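Local coordinates for alpha-fucosidase (Bifidobacterium bifidum, PDB 2EAB), which probably hydrolyses alpha-1,2-linked L-fucose from glycans, this chain being the catalytic portion of a longer, probably membrane-anchored protein, at residues A[420-425]-A[576-581]; A[678-683]-A[725-730]; A[684-687]-A[691-694]; A[702-707]-A[733-738]; A[731-734]-A[740-743]. All coordinates share one frame; numbering follows the deposited sequence.

Contact 1 (A[420-425]-A[576-581]); sequences HMNVNL and NTYESS. With EDO (1,2-ethanediol), chain D.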
# COMPACT_ATOMS: atom_id res chain seq x y z
N HIS A 420 5.75 4.82 -5.46
CA HIS A 420 5.02 5.80 -6.25
C HIS A 420 4.03 6.49 -5.33
O HIS A 420 2.99 5.92 -4.98
CB HIS A 420 4.27 5.14 -7.42
CG HIS A 420 4.80 5.53 -8.77
ND1 HIS A 420 4.12 6.34 -9.65
CD2 HIS A 420 5.96 5.21 -9.37
CE1 HIS A 420 4.85 6.49 -10.75
NE2 HIS A 420 5.97 5.82 -10.60
N MET A 421 4.37 7.71 -4.93
CA MET A 421 3.77 8.31 -3.74
C MET A 421 2.68 9.33 -4.05
O MET A 421 2.41 10.23 -3.25
CB MET A 421 4.89 8.91 -2.87
CG MET A 421 4.56 8.98 -1.39
SD MET A 421 6.02 9.33 -0.39
CE MET A 421 6.26 11.07 -0.75
N ASN A 422 2.01 9.18 -5.19
CA ASN A 422 0.87 10.03 -5.52
C ASN A 422 -0.38 9.21 -5.84
O ASN A 422 -1.14 9.55 -6.75
CB ASN A 422 1.22 11.03 -6.63
CG ASN A 422 0.42 12.34 -6.52
OD1 ASN A 422 -0.18 12.64 -5.49
ND2 ASN A 422 0.43 13.12 -7.59
N VAL A 423 -0.52 8.11 -5.10
CA VAL A 423 -1.73 7.27 -4.93
C VAL A 423 -1.34 5.83 -4.60
O VAL A 423 -2.02 5.17 -3.81
CB VAL A 423 -2.76 7.30 -6.10
CG1 VAL A 423 -2.22 6.64 -7.37
CG2 VAL A 423 -4.08 6.64 -5.68
N ASN A 424 -0.25 5.35 -5.19
CA ASN A 424 0.04 3.91 -5.16
C ASN A 424 0.53 3.44 -3.80
O ASN A 424 -0.02 2.51 -3.23
CB ASN A 424 1.03 3.52 -6.25
CG ASN A 424 0.60 3.97 -7.62
OD1 ASN A 424 -0.08 3.24 -8.35
ND2 ASN A 424 0.96 5.18 -7.98
N LEU A 425 1.56 4.11 -3.28
CA LEU A 425 2.07 3.76 -1.96
C LEU A 425 1.00 3.99 -0.89
O LEU A 425 0.88 3.21 0.06
CB LEU A 425 3.35 4.55 -1.65
CG LEU A 425 4.07 4.17 -0.35
CD1 LEU A 425 4.51 2.71 -0.35
CD2 LEU A 425 5.24 5.10 -0.10
N ASN A 576 -5.44 23.99 -6.74
CA ASN A 576 -6.52 23.15 -7.23
C ASN A 576 -7.10 22.36 -6.07
O ASN A 576 -6.55 22.35 -4.97
CB ASN A 576 -6.10 22.25 -8.41
CG ASN A 576 -4.95 21.31 -8.08
OD1 ASN A 576 -4.78 20.88 -6.93
ND2 ASN A 576 -4.16 20.98 -9.09
N THR A 577 -8.22 21.69 -6.32
CA THR A 577 -8.93 20.97 -5.27
C THR A 577 -8.11 19.80 -4.74
O THR A 577 -8.12 19.53 -3.53
CB THR A 577 -10.28 20.51 -5.79
OG1 THR A 577 -10.99 21.67 -6.24
CG2 THR A 577 -11.09 19.80 -4.71
N TYR A 578 -7.39 19.12 -5.63
CA TYR A 578 -6.48 18.04 -5.28
C TYR A 578 -5.51 18.47 -4.17
O TYR A 578 -5.50 17.91 -3.06
CB TYR A 578 -5.77 17.56 -6.56
CG TYR A 578 -4.42 16.91 -6.36
CD1 TYR A 578 -4.29 15.69 -5.68
CD2 TYR A 578 -3.27 17.50 -6.88
CE1 TYR A 578 -3.04 15.10 -5.50
CE2 TYR A 578 -2.02 16.92 -6.71
CZ TYR A 578 -1.91 15.73 -6.02
OH TYR A 578 -0.65 15.19 -5.86
N GLU A 579 -4.72 19.51 -4.43
CA GLU A 579 -3.72 19.94 -3.45
C GLU A 579 -4.33 20.58 -2.21
O GLU A 579 -3.87 20.32 -1.10
CB GLU A 579 -2.68 20.86 -4.08
CG GLU A 579 -1.78 20.17 -5.09
CD GLU A 579 -0.43 20.85 -5.30
OE1 GLU A 579 -0.22 21.97 -4.79
OE2 GLU A 579 0.42 20.26 -5.99
N SER A 580 -5.35 21.41 -2.40
CA SER A 580 -5.99 22.05 -1.25
C SER A 580 -6.67 21.05 -0.33
O SER A 580 -6.63 21.21 0.89
CB SER A 580 -6.96 23.14 -1.68
OG SER A 580 -6.24 24.22 -2.24
N SER A 581 -7.27 20.00 -0.90
CA SER A 581 -7.89 18.97 -0.08
C SER A 581 -6.85 18.25 0.76
O SER A 581 -7.08 17.95 1.94
CB SER A 581 -8.65 17.96 -0.94
OG SER A 581 -9.75 18.58 -1.58
C1 EDO D . -4.17 11.44 -7.32
O1 EDO D . -4.97 11.20 -8.58
C2 EDO D . -2.79 12.02 -7.82
O2 EDO D . -2.04 10.93 -8.53

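Contact 2 (A[678-683]-A[725-730]); sequences RHMSHL and IGQRIN. With EDO (1,2-ethanediol), chain D.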
# COMPACT_ATOMS: atom_id res chain seq x y z
N ARG A 678 -9.48 9.24 -16.17
CA ARG A 678 -9.14 8.12 -15.29
C ARG A 678 -8.84 8.53 -13.85
O ARG A 678 -9.26 7.85 -12.90
CB ARG A 678 -7.97 7.32 -15.87
CG ARG A 678 -7.70 6.02 -15.14
CD ARG A 678 -6.78 5.15 -15.95
NE ARG A 678 -6.59 3.84 -15.33
CZ ARG A 678 -5.41 3.34 -15.00
NH1 ARG A 678 -4.29 4.02 -15.24
NH2 ARG A 678 -5.34 2.13 -14.46
N HIS A 679 -8.12 9.64 -13.67
CA HIS A 679 -7.86 10.18 -12.35
C HIS A 679 -9.09 10.92 -11.82
O HIS A 679 -9.88 11.45 -12.60
CB HIS A 679 -6.70 11.16 -12.39
CG HIS A 679 -5.35 10.52 -12.55
ND1 HIS A 679 -4.89 10.03 -13.74
CD2 HIS A 679 -4.36 10.33 -11.65
CE1 HIS A 679 -3.67 9.54 -13.57
NE2 HIS A 679 -3.33 9.71 -12.31
N MET A 680 -9.21 10.96 -10.50
CA MET A 680 -10.22 11.76 -9.81
C MET A 680 -9.51 12.48 -8.67
O MET A 680 -9.81 12.28 -7.49
CB MET A 680 -11.36 10.88 -9.27
CG MET A 680 -11.90 9.87 -10.27
SD MET A 680 -13.37 8.99 -9.71
CE MET A 680 -12.76 8.25 -8.19
N SER A 681 -8.55 13.32 -9.04
CA SER A 681 -7.64 13.91 -8.06
C SER A 681 -8.33 14.87 -7.10
O SER A 681 -7.85 15.11 -6.00
CB SER A 681 -6.48 14.62 -8.77
OG SER A 681 -5.73 13.69 -9.54
N HIS A 682 -9.47 15.41 -7.53
CA HIS A 682 -10.23 16.35 -6.71
C HIS A 682 -11.18 15.68 -5.71
O HIS A 682 -11.90 16.38 -4.98
CB HIS A 682 -11.00 17.30 -7.62
CG HIS A 682 -12.01 16.62 -8.50
ND1 HIS A 682 -11.71 15.50 -9.25
CD2 HIS A 682 -13.30 16.92 -8.77
CE1 HIS A 682 -12.78 15.13 -9.92
NE2 HIS A 682 -13.76 15.98 -9.65
N LEU A 683 -11.19 14.35 -5.67
CA LEU A 683 -12.08 13.64 -4.75
C LEU A 683 -11.38 12.99 -3.57
O LEU A 683 -11.98 12.20 -2.85
CB LEU A 683 -12.94 12.62 -5.51
CG LEU A 683 -13.88 13.21 -6.57
CD1 LEU A 683 -14.69 12.11 -7.21
CD2 LEU A 683 -14.80 14.29 -6.00
N ILE A 725 -9.29 1.43 -10.32
CA ILE A 725 -10.40 0.66 -9.78
C ILE A 725 -10.34 0.59 -8.24
O ILE A 725 -11.37 0.70 -7.58
CB ILE A 725 -10.57 -0.74 -10.45
CG1 ILE A 725 -11.96 -1.32 -10.18
CG2 ILE A 725 -9.48 -1.72 -10.02
CD1 ILE A 725 -13.09 -0.52 -10.80
N GLY A 726 -9.14 0.46 -7.69
CA GLY A 726 -8.97 0.48 -6.23
C GLY A 726 -9.49 1.77 -5.62
O GLY A 726 -10.23 1.74 -4.63
N GLN A 727 -9.13 2.90 -6.21
CA GLN A 727 -9.62 4.19 -5.74
C GLN A 727 -11.14 4.31 -5.86
O GLN A 727 -11.81 4.80 -4.94
CB GLN A 727 -8.95 5.33 -6.52
CG GLN A 727 -9.45 6.70 -6.09
CD GLN A 727 -8.90 7.82 -6.93
OE1 GLN A 727 -8.33 7.59 -8.01
NE2 GLN A 727 -9.06 9.04 -6.45
N ARG A 728 -11.68 3.86 -6.99
CA ARG A 728 -13.11 3.98 -7.22
C ARG A 728 -13.94 3.15 -6.24
O ARG A 728 -14.96 3.62 -5.75
CB ARG A 728 -13.46 3.67 -8.68
CG ARG A 728 -12.97 4.76 -9.61
CD ARG A 728 -13.10 4.38 -11.06
NE ARG A 728 -12.33 5.29 -11.91
CZ ARG A 728 -12.52 5.42 -13.22
NH1 ARG A 728 -13.46 4.72 -13.84
NH2 ARG A 728 -11.76 6.27 -13.91
N ILE A 729 -13.49 1.93 -5.95
CA ILE A 729 -14.18 1.10 -4.95
C ILE A 729 -14.25 1.83 -3.60
O ILE A 729 -15.33 1.95 -3.01
CB ILE A 729 -13.50 -0.28 -4.79
CG1 ILE A 729 -13.63 -1.09 -6.08
CG2 ILE A 729 -14.11 -1.06 -3.63
CD1 ILE A 729 -12.68 -2.27 -6.16
N ASN A 730 -13.12 2.32 -3.12
CA ASN A 730 -13.08 3.00 -1.83
C ASN A 730 -13.88 4.29 -1.80
O ASN A 730 -14.55 4.59 -0.81
CB ASN A 730 -11.63 3.25 -1.40
CG ASN A 730 -10.97 1.99 -0.87
OD1 ASN A 730 -11.05 1.69 0.32
ND2 ASN A 730 -10.32 1.25 -1.76
C1 EDO D . -4.17 11.44 -7.32
O1 EDO D . -4.97 11.20 -8.58
C2 EDO D . -2.79 12.02 -7.82
O2 EDO D . -2.04 10.93 -8.53
O HOH W 1 -9.93 6.76 -10.51
O HOH W 2 -7.31 9.91 -8.85

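Contact 3 (A[684-687]-A[691-694]); sequences LGLF and LITI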
# COMPACT_ATOMS: atom_id res chain seq x y z
N LEU A 684 -10.12 13.35 -3.32
CA LEU A 684 -9.38 12.80 -2.19
C LEU A 684 -9.97 13.19 -0.84
O LEU A 684 -9.72 12.51 0.17
CB LEU A 684 -7.90 13.16 -2.27
CG LEU A 684 -7.19 12.71 -3.55
CD1 LEU A 684 -5.71 13.04 -3.46
CD2 LEU A 684 -7.41 11.23 -3.85
N GLY A 685 -10.76 14.26 -0.82
CA GLY A 685 -11.49 14.66 0.39
C GLY A 685 -12.64 13.74 0.75
O GLY A 685 -13.08 13.71 1.90
N LEU A 686 -13.15 13.02 -0.26
CA LEU A 686 -14.16 11.97 -0.08
C LEU A 686 -13.52 10.65 0.37
O LEU A 686 -14.03 9.98 1.28
CB LEU A 686 -14.93 11.75 -1.39
CG LEU A 686 -15.79 10.48 -1.49
CD1 LEU A 686 -17.00 10.57 -0.57
CD2 LEU A 686 -16.24 10.23 -2.91
N PHE A 687 -12.45 10.27 -0.30
CA PHE A 687 -11.63 9.15 0.13
C PHE A 687 -10.18 9.43 -0.24
O PHE A 687 -9.88 9.71 -1.40
CB PHE A 687 -12.06 7.80 -0.49
CG PHE A 687 -11.27 6.67 0.06
CD1 PHE A 687 -11.71 6.00 1.20
CD2 PHE A 687 -10.02 6.36 -0.46
CE1 PHE A 687 -10.95 4.99 1.77
CE2 PHE A 687 -9.25 5.37 0.11
CZ PHE A 687 -9.71 4.68 1.23
N LEU A 691 -13.20 15.42 4.38
CA LEU A 691 -13.70 16.68 3.88
C LEU A 691 -15.10 16.52 3.29
O LEU A 691 -15.93 17.43 3.38
CB LEU A 691 -12.72 17.19 2.83
CG LEU A 691 -12.85 18.56 2.20
CD1 LEU A 691 -12.99 19.67 3.25
CD2 LEU A 691 -11.63 18.78 1.33
N ILE A 692 -15.35 15.36 2.70
CA ILE A 692 -16.64 15.03 2.09
C ILE A 692 -17.10 13.73 2.71
O ILE A 692 -16.50 12.67 2.48
CB ILE A 692 -16.53 14.88 0.55
CG1 ILE A 692 -15.99 16.15 -0.10
CG2 ILE A 692 -17.89 14.48 -0.04
CD1 ILE A 692 -15.57 15.98 -1.57
N THR A 693 -18.15 13.81 3.53
CA THR A 693 -18.65 12.64 4.24
C THR A 693 -20.16 12.54 4.15
O THR A 693 -20.85 13.50 3.76
CB THR A 693 -18.29 12.68 5.74
OG1 THR A 693 -19.13 13.64 6.40
CG2 THR A 693 -16.82 13.01 5.98
N ILE A 694 -20.66 11.38 4.53
CA ILE A 694 -22.09 11.09 4.55
C ILE A 694 -22.87 12.09 5.43
O ILE A 694 -24.07 12.30 5.22
CB ILE A 694 -22.34 9.61 4.97
CG1 ILE A 694 -23.76 9.15 4.62
CG2 ILE A 694 -22.00 9.37 6.45
CD1 ILE A 694 -24.02 9.00 3.13
O HOH W 3 -15.89 10.12 3.89

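Contact 4 (A[702-707]-A[733-738]); sequences AAKTSL and ARTGDG. With EDO (1,2-ethanediol), chain G.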
# COMPACT_ATOMS: atom_id res chain seq x y z
N ALA A 702 -22.78 16.26 -4.31
CA ALA A 702 -21.89 16.77 -5.34
C ALA A 702 -20.79 15.76 -5.70
O ALA A 702 -20.44 15.60 -6.87
CB ALA A 702 -21.28 18.09 -4.91
N ALA A 703 -20.26 15.07 -4.68
CA ALA A 703 -19.24 14.05 -4.91
C ALA A 703 -19.82 12.88 -5.70
O ALA A 703 -19.16 12.35 -6.60
CB ALA A 703 -18.63 13.60 -3.60
N LYS A 704 -21.04 12.48 -5.36
CA LYS A 704 -21.72 11.42 -6.11
C LYS A 704 -21.92 11.82 -7.58
O LYS A 704 -21.73 11.00 -8.47
CB LYS A 704 -23.06 11.07 -5.45
CG LYS A 704 -22.96 10.31 -4.13
CD LYS A 704 -24.37 10.11 -3.56
CE LYS A 704 -24.39 9.47 -2.19
NZ LYS A 704 -25.79 9.37 -1.68
N THR A 705 -22.28 13.08 -7.81
CA THR A 705 -22.42 13.61 -9.17
C THR A 705 -21.09 13.54 -9.91
O THR A 705 -21.02 13.06 -11.04
CB THR A 705 -22.98 15.03 -9.14
OG1 THR A 705 -24.31 14.99 -8.63
CG2 THR A 705 -23.01 15.65 -10.54
N SER A 706 -20.02 13.99 -9.25
CA SER A 706 -18.67 13.90 -9.82
C SER A 706 -18.29 12.47 -10.16
O SER A 706 -17.75 12.21 -11.25
CB SER A 706 -17.64 14.50 -8.87
OG SER A 706 -17.77 15.91 -8.82
N LEU A 707 -18.54 11.54 -9.24
CA LEU A 707 -18.26 10.13 -9.45
C LEU A 707 -19.04 9.55 -10.63
O LEU A 707 -18.49 8.78 -11.41
CB LEU A 707 -18.56 9.32 -8.19
CG LEU A 707 -17.58 9.43 -7.03
CD1 LEU A 707 -18.18 8.79 -5.80
CD2 LEU A 707 -16.24 8.78 -7.36
N ALA A 733 -17.55 3.47 -1.73
CA ALA A 733 -17.94 2.96 -0.41
C ALA A 733 -18.29 4.10 0.54
O ALA A 733 -19.27 4.02 1.29
CB ALA A 733 -16.85 2.09 0.18
N ARG A 734 -17.51 5.18 0.49
CA ARG A 734 -17.72 6.33 1.36
C ARG A 734 -19.05 7.05 1.09
O ARG A 734 -19.54 7.77 1.96
CB ARG A 734 -16.56 7.32 1.22
CG ARG A 734 -15.22 6.80 1.78
CD ARG A 734 -15.24 6.74 3.31
NE ARG A 734 -13.95 6.46 3.95
CZ ARG A 734 -12.98 7.36 4.11
NH1 ARG A 734 -13.13 8.59 3.64
NH2 ARG A 734 -11.86 7.02 4.74
N THR A 735 -19.62 6.86 -0.10
CA THR A 735 -20.91 7.46 -0.45
C THR A 735 -22.10 6.74 0.19
O THR A 735 -23.21 7.27 0.20
CB THR A 735 -21.19 7.47 -1.98
OG1 THR A 735 -21.47 6.14 -2.43
CG2 THR A 735 -20.03 8.05 -2.76
N GLY A 736 -21.88 5.52 0.67
CA GLY A 736 -22.96 4.68 1.18
C GLY A 736 -23.66 3.83 0.13
O GLY A 736 -24.52 3.01 0.47
N ASP A 737 -23.29 4.00 -1.14
CA ASP A 737 -23.89 3.22 -2.22
C ASP A 737 -23.15 1.88 -2.35
O ASP A 737 -22.23 1.74 -3.15
CB ASP A 737 -23.86 4.01 -3.54
CG ASP A 737 -24.58 3.30 -4.68
OD1 ASP A 737 -24.93 2.11 -4.56
OD2 ASP A 737 -24.77 3.95 -5.74
N GLY A 738 -23.58 0.91 -1.54
CA GLY A 738 -22.98 -0.41 -1.54
C GLY A 738 -23.18 -1.17 -2.84
O GLY A 738 -22.33 -1.98 -3.21
C1 EDO G . -9.64 5.01 4.69
O1 EDO G . -10.84 4.91 5.61
C2 EDO G . -8.66 3.86 5.14
O2 EDO G . -8.35 4.07 6.54
O HOH W 4 -25.90 6.91 0.60
O HOH W 5 -25.66 6.37 -2.00

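Contact 5 (A[731-734]-A[740-743]); sequences SWAR and TTYQ. With EDO (1,2-ethanediol), chain G.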
# COMPACT_ATOMS: atom_id res chain seq x y z
N SER A 731 -13.82 5.04 -2.90
CA SER A 731 -14.55 6.31 -3.02
C SER A 731 -16.05 6.07 -2.99
O SER A 731 -16.78 6.73 -2.24
CB SER A 731 -14.16 7.04 -4.30
OG SER A 731 -12.78 7.35 -4.30
N TRP A 732 -16.52 5.11 -3.78
CA TRP A 732 -17.93 4.78 -3.78
C TRP A 732 -18.40 4.22 -2.43
O TRP A 732 -19.51 4.51 -2.01
CB TRP A 732 -18.27 3.84 -4.93
CG TRP A 732 -18.52 4.56 -6.23
CD1 TRP A 732 -17.64 4.74 -7.26
CD2 TRP A 732 -19.74 5.22 -6.62
NE1 TRP A 732 -18.24 5.46 -8.27
CE2 TRP A 732 -19.53 5.76 -7.91
CE3 TRP A 732 -20.98 5.39 -6.00
CZ2 TRP A 732 -20.52 6.46 -8.60
CZ3 TRP A 732 -21.97 6.10 -6.69
CH2 TRP A 732 -21.73 6.62 -7.97
N ALA A 733 -17.55 3.47 -1.73
CA ALA A 733 -17.94 2.96 -0.41
C ALA A 733 -18.29 4.10 0.54
O ALA A 733 -19.27 4.02 1.29
CB ALA A 733 -16.85 2.09 0.18
N ARG A 734 -17.51 5.18 0.49
CA ARG A 734 -17.72 6.33 1.36
C ARG A 734 -19.05 7.05 1.09
O ARG A 734 -19.54 7.77 1.96
CB ARG A 734 -16.56 7.32 1.22
CG ARG A 734 -15.22 6.80 1.78
CD ARG A 734 -15.24 6.74 3.31
NE ARG A 734 -13.95 6.46 3.95
CZ ARG A 734 -12.98 7.36 4.11
NH1 ARG A 734 -13.13 8.59 3.64
NH2 ARG A 734 -11.86 7.02 4.74
N THR A 740 -23.33 0.09 -6.05
CA THR A 740 -22.34 0.55 -7.02
C THR A 740 -20.94 0.11 -6.61
O THR A 740 -20.15 -0.32 -7.46
CB THR A 740 -22.42 2.07 -7.23
OG1 THR A 740 -23.73 2.41 -7.67
CG2 THR A 740 -21.42 2.53 -8.29
N THR A 741 -20.64 0.19 -5.32
CA THR A 741 -19.34 -0.24 -4.80
C THR A 741 -19.09 -1.70 -5.13
O THR A 741 -18.02 -2.07 -5.64
CB THR A 741 -19.21 -0.01 -3.28
OG1 THR A 741 -19.49 1.36 -2.98
CG2 THR A 741 -17.80 -0.33 -2.81
N TYR A 742 -20.08 -2.54 -4.84
CA TYR A 742 -19.98 -3.96 -5.14
C TYR A 742 -19.79 -4.22 -6.64
O TYR A 742 -19.01 -5.09 -7.03
CB TYR A 742 -21.19 -4.74 -4.62
CG TYR A 742 -21.16 -6.16 -5.09
CD1 TYR A 742 -20.25 -7.07 -4.56
CD2 TYR A 742 -22.00 -6.59 -6.12
CE1 TYR A 742 -20.19 -8.38 -5.02
CE2 TYR A 742 -21.95 -7.89 -6.58
CZ TYR A 742 -21.04 -8.78 -6.03
OH TYR A 742 -20.97 -10.07 -6.50
N GLN A 743 -20.53 -3.48 -7.46
CA GLN A 743 -20.40 -3.63 -8.91
C GLN A 743 -18.97 -3.33 -9.38
O GLN A 743 -18.48 -3.95 -10.32
CB GLN A 743 -21.40 -2.73 -9.63
CG GLN A 743 -22.82 -3.24 -9.64
CD GLN A 743 -23.72 -2.33 -10.45
OE1 GLN A 743 -24.17 -2.68 -11.53
NE2 GLN A 743 -23.94 -1.13 -9.93
C1 EDO G . -9.64 5.01 4.69
O1 EDO G . -10.84 4.91 5.61
C2 EDO G . -8.66 3.86 5.14
O2 EDO G . -8.35 4.07 6.54

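Contact 1 (A[420-425]-A[576-581])
Tyr-578 OH donates to Asn-422 OD1 across 2.6 Å, the one firm bond between the two segments. The hydroxyl does not approach end-on: the C=O...O angle is 102°, with the donor tilted slightly from the carbonyl plane, so it sits beside the amide, and ND2 is itself 2.9 Å from Tyr-578 OH. Amide and phenol planes are turned 51° against each other, OD1 lying at the ring's edge. The two side chains come from opposite directions, and CG anti to the backbone N (chi1 155°) aims the tyrosine at the asparagine. Both segments belong to the catalytic domain of glycoside hydrolase family 95, built around an (alpha/alpha)6 barrel; Tyr-578 stands on the first turn of helix 577-596, and Asn-422 in the turn before helix 424-428. The helix start is fixed by Asn-576, the N-cap, whose OD1 accepts from Glu-579 N at 2.9 Å. In the first turn, Thr-577 O is gripped from opposite faces by Ser-581 N and Ser-581 OG, the latter at 2.7 Å. Outside the two segments, Trp-510 and Ser-504 pack against Asn-422, and a 1,2-ethanediol, probably from the crystallisation liquor, lies beside both amide and ring.

Contact 2 (A[678-683]-A[725-730])
The guanidinium of Arg-728 presents its edge to Arg-678: NH2 donates to Arg-678 O at 3.1 Å (165° at the hydrogen), the acceptor lying only 6° out of the guanidinium plane. Water 1 sits at the same group's edge, accepting from Arg-728 NE while donating to Arg-678 O and to Gln-727 OE1, so it closes a small ring with the direct bond. Met-680 SD lies oblique to the guanidinium. His-679 turns the CD2 edge of its imidazole to O1 of a 1,2-ethanediol, and Leu-683 CG lies over one face of the His-682 ring. The thioether of Met-680 bends at chi3 (-57°), which carries CE to 3.8 Å from Arg-728 CG; the two chains cross at about a right angle. Gln-727, fully extended, slides past Met-680 in the opposite direction. Its OE1 takes a second water proton, from water 2 at 2.7 Å, and that water accepts from Met-680 N, tying the buried amide to the loop backbone through water. Arg-678 sends its own polar end elsewhere, NE donating to Asn-720. Loop 678-683 lies between helix 722-734, which meets it through Gln-727 and Arg-728, and helix 697-711, which packs Leu-707 and Arg-710 on Met-680; Ile-725 and Ile-729 of helix 722-734 pack in turn on helix 738-751.

Contact 3 (A[684-687]-A[691-694])
Gly-685 O accepts from the chain where 691-694 comes alongside 684-687, running in roughly the same sense: it takes Ile-692 N at 2.9 Å (156° at the hydrogen) and, weakly, Leu-691 N. The donor of the stronger bond stands well above the carbonyl plane, so this is not the in-line pairing of a beta ladder. A second strap lies alongside: Leu-686 CA points its hydrogen almost straight at Ile-692 O, 3.5 Å away, and water 3 bridges the same oxygen to Leu-686 O by donating to both. With no side chain on Gly-685, the backbones can close to a CA-CA distance of 4.6 Å between Gly-685 and Leu-691, and Leu-691 CB rests 3.7 Å from Gly-685 CA. Both segments belong to the long irregular connection between helices 632-639 and 697-711 of the barrel domain, which makes a compact loop here and returns alongside itself. Leu-686 and Ile-692 meet at a slant. Leu-686 CB and Ile-692 CB are 4.0 Å apart. Leu-686 CD1 reaches the CG2 branch of Ile-692. That branch is anti to the backbone N; the other one, CG1 (chi1 -58°), lies beside the N and lets Ile-692 CD1 run back to Leu-686 N at 4.0 Å. Helix 697-711 completes this apolar layer, Met-700 and Leu-707 touching Leu-686 and Ala-703 touching Ile-692. Leu-691 instead packs on Ser-581 and Trp-584 of helix 577-596. Its chain neighbour Asp-690 binds calcium in another structure of this protein, although no calcium occupies that site here.

Contact 4 (A[702-707]-A[733-738])
Thr-735 O is where Lys-704 reaches across: water 4 donates to this oxygen at 2.7 Å and water 5 does so weakly, while the same two waters accept from Lys-704 NZ, water 5 at 3.0 Å and water 4 weakly. The ammonium therefore meets the carbonyl through solvent, while Lys-704 CE touches Thr-735 O directly at 3.5 Å. The lysine is extended from CG to NZ and lies across the threonine, with Lys-704 CE 3.8 Å from Thr-735 CB and its CG against CG2. Asp-737 OD2 remains 6.8 Å from Lys-704 NZ, so this pair of opposite charges could act on each other only at a distance. The methyl of Thr-735 has a second partner: CG2 and Leu-707 CD1 meet tip to tip at 3.6 Å. Placing OG1 between backbone N and carbonyl carbon (chi1 72°) leaves CG2 facing the helix and turns the hydroxyl inward, where it donates to Trp-732 O and accepts from Asp-737 N at 3.1 Å, an ST turn. Gly-736 then leaves helical geometry with a positive phi of 88°, and Asp-737, at the centre of an inverse gamma turn, serves as N-cap of the next helix. Arg-734 takes its polar end to other partners: NE forms a salt bridge with Glu-778, and the terminal nitrogens bond to the carbonyls of Pro-688 and Gly-689. The side of helix 697-711 thus rests on the linker that joins the end of helix 722-734 to the start of helix 738-751.

Contact 5 (A[731-734]-A[740-743])
Thr-740 holds OG1 beside the backbone N (chi1 -58°), which leaves CG2 opposite that N and brings the methyl down on the indole of Trp-732, which chi2 of 99° turns broadside to it. The result is a CH-pi contact: Thr-740 CG2 lies 3.6 Å from the centroid of the Trp-732 six-membered ring and only 12° off its normal. CB of the same threonine leans over the rim, 3.8 Å from Trp-732 CE3. The hydroxyl of Thr-740 is bonded to Asp-737 OD2. The contact joins helices 722-734 and 738-751, consecutive and roughly antiparallel helices of the catalytic domain, whose family is of the (alpha/alpha)6 barrel type; across the two segments the nearest CA atoms, those of Trp-732 and Thr-741, are 5.3 Å apart. Thr-741 repeats the rotamer of Thr-740 but uses it against backbone. Its OG1 wedges in beside the peptide between Trp-732 and Ala-733, 3.1 Å from Ala-733 N at an angle too poor for a hydrogen bond, and is bonded instead to Asp-737 O at the N-cap of its helix. Its methyl CG2 meets Ala-733 CB at 4.0 Å. Helix 697-711 packs Leu-707, Arg-708 and Cys-711 on the indole, while helix 767-780 lies against Ala-733 through Glu-778 and against Thr-741 through Met-779.

In the fold
Following the chain, contact 1 closes first, spanning some 150 residues to bring the turn before helix 424-428 to the start of helix 577-596. Contact 2 opens later, at loop 678-683, and its closure on helix 722-734 encloses contact 3, the compact loop 684-694. Contact 4 crosses contact 2: it leaves helix 697-711 inside that loop and ends beyond it, on the linker at 735-738. Contact 5 begins on helix 722-734, where contact 4 ends, and folds helix 738-751 back. Contacts 1 and 2 share one ethanediol and touch through Tyr-578 and Ser-681; Leu-707 links contacts 2, 4 and 5. All lie within the helical catalytic domain.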